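PDB 3K94: thiamin pyrophosphokinase from Geobacillus thermodenitrificans, which probably transfers a pyrophosphate group from ATP to thiamine, yielding the cofactor thiamine diphosphate. Local coordinates for residues B[151-165]-B[197-211]. Sequence-based numbering, arbitrary orientation.
Sequences YVSYIPVSETVAEFT and FSFSEGILMMIRSSD
Ser153 and Ile207 exchange two backbone hydrogen bonds, as do Tyr151 with Ser209 and Ile155 with Met205, the hydrogen-bonded pairs of an antiparallel pairing of strands 151-156 and 204-209. Beyond them the Ile203 carbonyl accepts from both Val157 N (2.8 Å) and Ser158 N (3.3 Å), while Ser158 OG takes Ile203 N (2.8 Å) and donates to Thr160 O, tying the turn to residues 202-203. Gly202 is pressed against that hydroxyl and Thr160 O, where a beta carbon would clash.

Tyr151 OH donates to Asp211 OD1 (2.6 Å) on the syn side, somewhat out of the carboxylate plane; OD1 lies at the ring edge, and the ring and carboxylate planes are 71° apart. OD1 also accepts from Cys214 N, and Arg105 of the second subunit makes a salt bridge with OD2 and a cation-pi contact with the Tyr151 ring. A phenylalanine here would keep the ring but lack the hydroxyl, and OD1 would probably be left with Cys214 N but without its phenol partner. A water joins Ser153 OG, Ile207 O and Ser209 OG, and Asp107 of the second subunit also binds Ser209 OG.

The paired strands illustrate how a β-sheet can serve two interfaces: the Ser153, Ile155 and Ile207 face meets the other subunit of the dimer, whereas the Tyr154 and Leu204 face packs, within the vitamin B1 binding domain, against the three-stranded sheet containing Phe197.

Tyr154 CG lies anti to its carbonyl carbon (chi1 -66°), and the ring reaches across to put CE1 over the centre of one Phe197 face, 3.7 Å above it. Met206 runs alongside, its selenium 4.7 Å from the Tyr154 ring centroid and well off the normal, an oblique Met-aromatic contact; the buried Tyr154 OH finds no hydrogen-bond partner in the model. Leu204 CD2 touches both Tyr154 CD1 and Phe164 CE1 (3.4 Å to the latter), beside the place where Phe164 CZ covers the rim of one Tyr154 face. On the dimer face, the bent Met205 chain lays CE along Ile155.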
loop_
_atom_site.group_PDB
_atom_site.type_symbol
_atom_site.label_atom_id
_atom_site.label_comp_id
_atom_site.label_asym_id
_atom_site.label_seq_id
_atom_site.Cartn_x
_atom_site.Cartn_y
_atom_site.Cartn_z
ATOM N N TYR B 151 -6.821 14.703 3.734
ATOM C CA TYR B 151 -5.598 14.767 2.956
ATOM C C TYR B 151 -5.795 14.276 1.529
ATOM O O TYR B 151 -6.584 13.363 1.284
ATOM C CB TYR B 151 -4.517 13.961 3.650
ATOM C CG TYR B 151 -4.524 14.135 5.158
ATOM C CD1 TYR B 151 -4.215 15.362 5.746
ATOM C CD2 TYR B 151 -4.836 13.074 5.989
ATOM C CE1 TYR B 151 -4.223 15.518 7.135
ATOM C CE2 TYR B 151 -4.838 13.217 7.367
ATOM C CZ TYR B 151 -4.533 14.433 7.934
ATOM O OH TYR B 151 -4.554 14.547 9.302
ATOM N N VAL B 152 -5.081 14.899 0.596
ATOM C CA VAL B 152 -5.062 14.462 -0.795
ATOM C C VAL B 152 -3.615 14.327 -1.261
ATOM O O VAL B 152 -2.791 15.214 -1.031
ATOM C CB VAL B 152 -5.819 15.440 -1.723
ATOM C CG1 VAL B 152 -5.906 14.881 -3.148
ATOM C CG2 VAL B 152 -7.212 15.712 -1.183
ATOM N N SER B 153 -3.298 13.214 -1.910
ATOM C CA SER B 153 -1.956 13.022 -2.445
ATOM C C SER B 153 -2.040 12.571 -3.887
ATOM O O SER B 153 -2.922 11.777 -4.254
ATOM C CB SER B 153 -1.173 11.998 -1.623
ATOM O OG SER B 153 -1.246 12.318 -0.252
ATOM N N TYR B 154 -1.138 13.100 -4.706
ATOM C CA TYR B 154 -1.034 12.690 -6.094
ATOM C C TYR B 154 0.324 12.072 -6.330
ATOM O O TYR B 154 1.354 12.646 -5.948
ATOM C CB TYR B 154 -1.237 13.877 -7.029
ATOM C CG TYR B 154 -2.635 14.422 -6.962
ATOM C CD1 TYR B 154 -3.674 13.787 -7.622
ATOM C CD2 TYR B 154 -2.924 15.568 -6.226
ATOM C CE1 TYR B 154 -4.961 14.275 -7.555
ATOM C CE2 TYR B 154 -4.200 16.064 -6.161
ATOM C CZ TYR B 154 -5.222 15.412 -6.821
ATOM O OH TYR B 154 -6.508 15.899 -6.753
ATOM N N ILE B 155 0.313 10.895 -6.945
ATOM C CA ILE B 155 1.531 10.181 -7.279
ATOM C C ILE B 155 1.510 9.766 -8.740
ATOM O O ILE B 155 0.566 9.116 -9.182
ATOM C CB ILE B 155 1.709 8.944 -6.396
ATOM C CG1 ILE B 155 1.818 9.364 -4.938
ATOM C CG2 ILE B 155 2.955 8.160 -6.810
ATOM C CD1 ILE B 155 1.902 8.206 -3.968
ATOM N N PRO B 156 2.545 10.150 -9.503
ATOM C CA PRO B 156 2.634 9.763 -10.915
ATOM C C PRO B 156 2.904 8.264 -11.048
ATOM O O PRO B 156 3.780 7.744 -10.376
ATOM C CB PRO B 156 3.853 10.543 -11.407
ATOM C CG PRO B 156 4.718 10.651 -10.206
ATOM C CD PRO B 156 3.768 10.832 -9.044
ATOM N N VAL B 157 2.142 7.580 -11.888
ATOM C CA VAL B 157 2.361 6.165 -12.147
ATOM C C VAL B 157 3.249 6.003 -13.381
ATOM O O VAL B 157 4.187 5.202 -13.396
ATOM C CB VAL B 157 1.020 5.425 -12.355
ATOM C CG1 VAL B 157 1.259 4.009 -12.827
ATOM C CG2 VAL B 157 0.205 5.434 -11.067
ATOM N N SER B 158 2.944 6.776 -14.416
ATOM C CA SER B 158 3.765 6.826 -15.621
ATOM C C SER B 158 5.036 7.631 -15.361
ATOM O O SER B 158 5.129 8.367 -14.372
ATOM C CB SER B 158 2.972 7.482 -16.738
ATOM O OG SER B 158 2.550 8.762 -16.307
ATOM N N GLU B 159 6.010 7.505 -16.255
ATOM C CA GLU B 159 7.283 8.194 -16.086
ATOM C C GLU B 159 7.101 9.712 -15.973
ATOM O O GLU B 159 7.806 10.387 -15.216
ATOM C CB GLU B 159 8.243 7.843 -17.225
ATOM C CG GLU B 159 9.685 7.746 -16.780
ATOM C CD GLU B 159 9.845 6.856 -15.555
ATOM O OE1 GLU B 159 9.107 5.848 -15.445
ATOM O OE2 GLU B 159 10.706 7.164 -14.703
ATOM N N THR B 160 6.155 10.253 -16.728
ATOM C CA THR B 160 5.856 11.671 -16.615
ATOM C C THR B 160 4.354 11.896 -16.659
ATOM O O THR B 160 3.603 11.071 -17.173
ATOM C CB THR B 160 6.555 12.517 -17.712
ATOM O OG1 THR B 160 5.825 12.431 -18.936
ATOM C CG2 THR B 160 7.983 12.039 -17.948
ATOM N N VAL B 161 3.928 13.008 -16.080
ATOM C CA VAL B 161 2.539 13.442 -16.127
ATOM C C VAL B 161 2.545 14.913 -16.510
ATOM O O VAL B 161 3.081 15.745 -15.778
ATOM C CB VAL B 161 1.848 13.267 -14.769
ATOM C CG1 VAL B 161 0.560 14.086 -14.716
ATOM C CG2 VAL B 161 1.570 11.777 -14.492
ATOM N N ALA B 162 1.968 15.233 -17.664
ATOM C CA ALA B 162 2.076 16.591 -18.197
ATOM C C ALA B 162 0.881 17.465 -17.868
ATOM O O ALA B 162 -0.235 16.972 -17.663
ATOM C CB ALA B 162 2.317 16.564 -19.703
ATOM N N GLU B 163 1.155 18.768 -17.826
ATOM C CA GLU B 163 0.173 19.819 -17.612
ATOM C C GLU B 163 -0.752 19.532 -16.441
ATOM O O GLU B 163 -1.964 19.700 -16.532
ATOM C CB GLU B 163 -0.631 20.085 -18.886
ATOM C CG GLU B 163 0.217 20.409 -20.108
ATOM C CD GLU B 163 -0.631 20.589 -21.358
ATOM O OE1 GLU B 163 -1.683 21.257 -21.270
ATOM O OE2 GLU B 163 -0.257 20.058 -22.424
ATOM N N PHE B 164 -0.170 19.099 -15.330
ATOM C CA PHE B 164 -0.951 18.875 -14.133
ATOM C C PHE B 164 -1.466 20.211 -13.581
ATOM O O PHE B 164 -0.696 21.141 -13.366
ATOM C CB PHE B 164 -0.121 18.128 -13.099
ATOM C CG PHE B 164 -0.902 17.712 -11.909
ATOM C CD1 PHE B 164 -1.960 16.823 -12.045
ATOM C CD2 PHE B 164 -0.600 18.210 -10.653
ATOM C CE1 PHE B 164 -2.698 16.438 -10.945
ATOM C CE2 PHE B 164 -1.328 17.812 -9.550
ATOM C CZ PHE B 164 -2.379 16.918 -9.700
ATOM N N THR B 165 -2.776 20.303 -13.361
ATOM C CA THR B 165 -3.393 21.553 -12.928
ATOM C C THR B 165 -4.446 21.308 -11.857
ATOM O O THR B 165 -5.293 20.422 -11.996
ATOM C CB THR B 165 -4.039 22.287 -14.119
ATOM O OG1 THR B 165 -3.025 22.637 -15.067
ATOM C CG2 THR B 165 -4.783 23.544 -13.654
ATOM N N PHE B 197 -8.720 18.344 -10.676
ATOM C CA PHE B 197 -7.361 18.090 -11.132
ATOM C C PHE B 197 -7.430 17.687 -12.585
ATOM O O PHE B 197 -8.402 17.078 -13.002
ATOM C CB PHE B 197 -6.600 17.054 -10.271
ATOM C CG PHE B 197 -7.204 15.661 -10.250
ATOM C CD1 PHE B 197 -8.267 15.361 -9.408
ATOM C CD2 PHE B 197 -6.656 14.636 -11.017
ATOM C CE1 PHE B 197 -8.812 14.071 -9.358
ATOM C CE2 PHE B 197 -7.186 13.327 -10.981
ATOM C CZ PHE B 197 -8.271 13.050 -10.147
ATOM N N SER B 198 -6.419 18.049 -13.363
ATOM C CA SER B 198 -6.401 17.664 -14.764
ATOM C C SER B 198 -4.975 17.505 -15.231
ATOM O O SER B 198 -4.056 18.087 -14.660
ATOM C CB SER B 198 -7.134 18.698 -15.634
ATOM O OG SER B 198 -6.426 19.932 -15.694
ATOM N N PHE B 199 -4.792 16.718 -16.278
ATOM C CA PHE B 199 -3.480 16.525 -16.865
ATOM C C PHE B 199 -3.691 16.040 -18.279
ATOM O O PHE B 199 -4.728 15.457 -18.579
ATOM C CB PHE B 199 -2.618 15.547 -16.041
ATOM C CG PHE B 199 -3.259 14.196 -15.792
ATOM C CD1 PHE B 199 -4.218 14.039 -14.797
ATOM C CD2 PHE B 199 -2.880 13.080 -16.532
ATOM C CE1 PHE B 199 -4.809 12.799 -14.557
ATOM C CE2 PHE B 199 -3.457 11.822 -16.292
ATOM C CZ PHE B 199 -4.427 11.681 -15.305
ATOM N N SER B 200 -2.713 16.280 -19.147
ATOM C CA SER B 200 -2.891 15.997 -20.570
ATOM C C SER B 200 -2.185 14.724 -21.008
ATOM O O SER B 200 -2.505 14.159 -22.047
ATOM C CB SER B 200 -2.377 17.171 -21.411
ATOM O OG SER B 200 -0.966 17.237 -21.336
ATOM N N GLU B 201 -1.207 14.284 -20.225
ATOM C CA GLU B 201 -0.458 13.076 -20.557
ATOM C C GLU B 201 -0.136 12.252 -19.325
ATOM O O GLU B 201 0.077 12.801 -18.243
ATOM C CB GLU B 201 0.856 13.422 -21.249
ATOM C CG GLU B 201 0.706 13.986 -22.634
ATOM C CD GLU B 201 2.045 14.158 -23.315
ATOM O OE1 GLU B 201 3.050 13.647 -22.771
ATOM O OE2 GLU B 201 2.091 14.801 -24.386
ATOM N N GLY B 202 -0.081 10.936 -19.508
ATOM C CA GLY B 202 0.399 10.039 -18.473
ATOM C C GLY B 202 -0.685 9.381 -17.638
ATOM O O GLY B 202 -1.856 9.358 -18.021
ATOM N N ILE B 203 -0.280 8.847 -16.488
ATOM C CA ILE B 203 -1.171 8.094 -15.616
ATOM C C ILE B 203 -0.912 8.483 -14.173
ATOM O O ILE B 203 0.223 8.426 -13.707
ATOM C CB ILE B 203 -0.951 6.581 -15.744
ATOM C CG1 ILE B 203 -1.036 6.140 -17.205
ATOM C CG2 ILE B 203 -1.969 5.810 -14.895
ATOM C CD1 ILE B 203 -0.928 4.647 -17.368
ATOM N N LEU B 204 -1.960 8.851 -13.451
ATOM C CA LEU B 204 -1.776 9.477 -12.148
ATOM C C LEU B 204 -2.615 8.829 -11.062
ATOM O O LEU B 204 -3.802 8.550 -11.261
ATOM C CB LEU B 204 -2.129 10.959 -12.235
ATOM C CG LEU B 204 -1.910 11.803 -10.986
ATOM C CD1 LEU B 204 -0.428 12.124 -10.853
ATOM C CD2 LEU B 204 -2.722 13.086 -11.057
HETATM N N MSE B 205 -2.001 8.611 -9.905
HETATM C CA MSE B 205 -2.711 8.044 -8.774
HETATM C C MSE B 205 -3.138 9.123 -7.797
HETATM O O MSE B 205 -2.345 9.988 -7.441
HETATM C CB MSE B 205 -1.831 7.015 -8.058
HETATM C CG MSE B 205 -2.467 6.448 -6.807
HETATM SE SE MSE B 205 -1.389 5.054 -5.919
HETATM C CE MSE B 205 0.340 5.941 -5.914
HETATM N N MSE B 206 -4.395 9.076 -7.364
HETATM C CA MSE B 206 -4.830 9.939 -6.270
HETATM C C MSE B 206 -5.199 9.142 -5.029
HETATM O O MSE B 206 -5.921 8.159 -5.113
HETATM C CB MSE B 206 -6.015 10.822 -6.664
HETATM C CG MSE B 206 -6.501 11.690 -5.491
HETATM SE SE MSE B 206 -8.007 12.908 -5.891
HETATM C CE MSE B 206 -9.318 11.607 -6.573
ATOM N N ILE B 207 -4.694 9.570 -3.879
ATOM C CA ILE B 207 -5.148 9.014 -2.616
ATOM C C ILE B 207 -5.712 10.118 -1.729
ATOM O O ILE B 207 -5.043 11.112 -1.467
ATOM C CB ILE B 207 -4.026 8.262 -1.885
ATOM C CG1 ILE B 207 -3.564 7.064 -2.722
ATOM C CG2 ILE B 207 -4.519 7.799 -0.511
ATOM C CD1 ILE B 207 -2.202 6.491 -2.300
ATOM N N ARG B 208 -6.964 9.955 -1.311
ATOM C CA ARG B 208 -7.564 10.842 -0.324
ATOM C C ARG B 208 -7.632 10.050 0.952
ATOM O O ARG B 208 -8.101 8.916 0.960
ATOM C CB ARG B 208 -8.968 11.303 -0.742
ATOM C CG ARG B 208 -9.023 12.057 -2.062
ATOM C CD ARG B 208 -10.457 12.474 -2.407
ATOM N NE ARG B 208 -10.912 13.590 -1.579
ATOM C CZ ARG B 208 -12.102 14.188 -1.677
ATOM N NH1 ARG B 208 -13.002 13.795 -2.575
ATOM N NH2 ARG B 208 -12.396 15.184 -0.856
ATOM N N SER B 209 -7.146 10.622 2.039
ATOM C CA SER B 209 -7.066 9.855 3.258
ATOM C C SER B 209 -7.444 10.664 4.486
ATOM O O SER B 209 -7.659 11.871 4.411
ATOM C CB SER B 209 -5.658 9.274 3.422
ATOM O OG SER B 209 -4.664 10.290 3.400
ATOM N N SER B 210 -7.506 9.976 5.616
ATOM C CA SER B 210 -7.776 10.595 6.895
ATOM C C SER B 210 -6.922 9.895 7.948
ATOM O O SER B 210 -6.347 8.847 7.681
ATOM C CB SER B 210 -9.255 10.445 7.240
ATOM O OG SER B 210 -9.432 10.369 8.637
ATOM N N ASP B 211 -6.821 10.483 9.132
ATOM C CA ASP B 211 -6.249 9.790 10.290
ATOM C C ASP B 211 -6.948 10.285 11.562
ATOM O O ASP B 211 -7.858 11.110 11.478
ATOM C CB ASP B 211 -4.717 9.954 10.364
ATOM C CG ASP B 211 -4.264 11.411 10.251
ATOM O OD1 ASP B 211 -5.076 12.326 10.524
ATOM O OD2 ASP B 211 -3.081 11.637 9.893
HETATM O O HOH W 1 -3.820 11.443 1.023
HETATM O O HOH W 2 -4.244 20.325 -17.487
#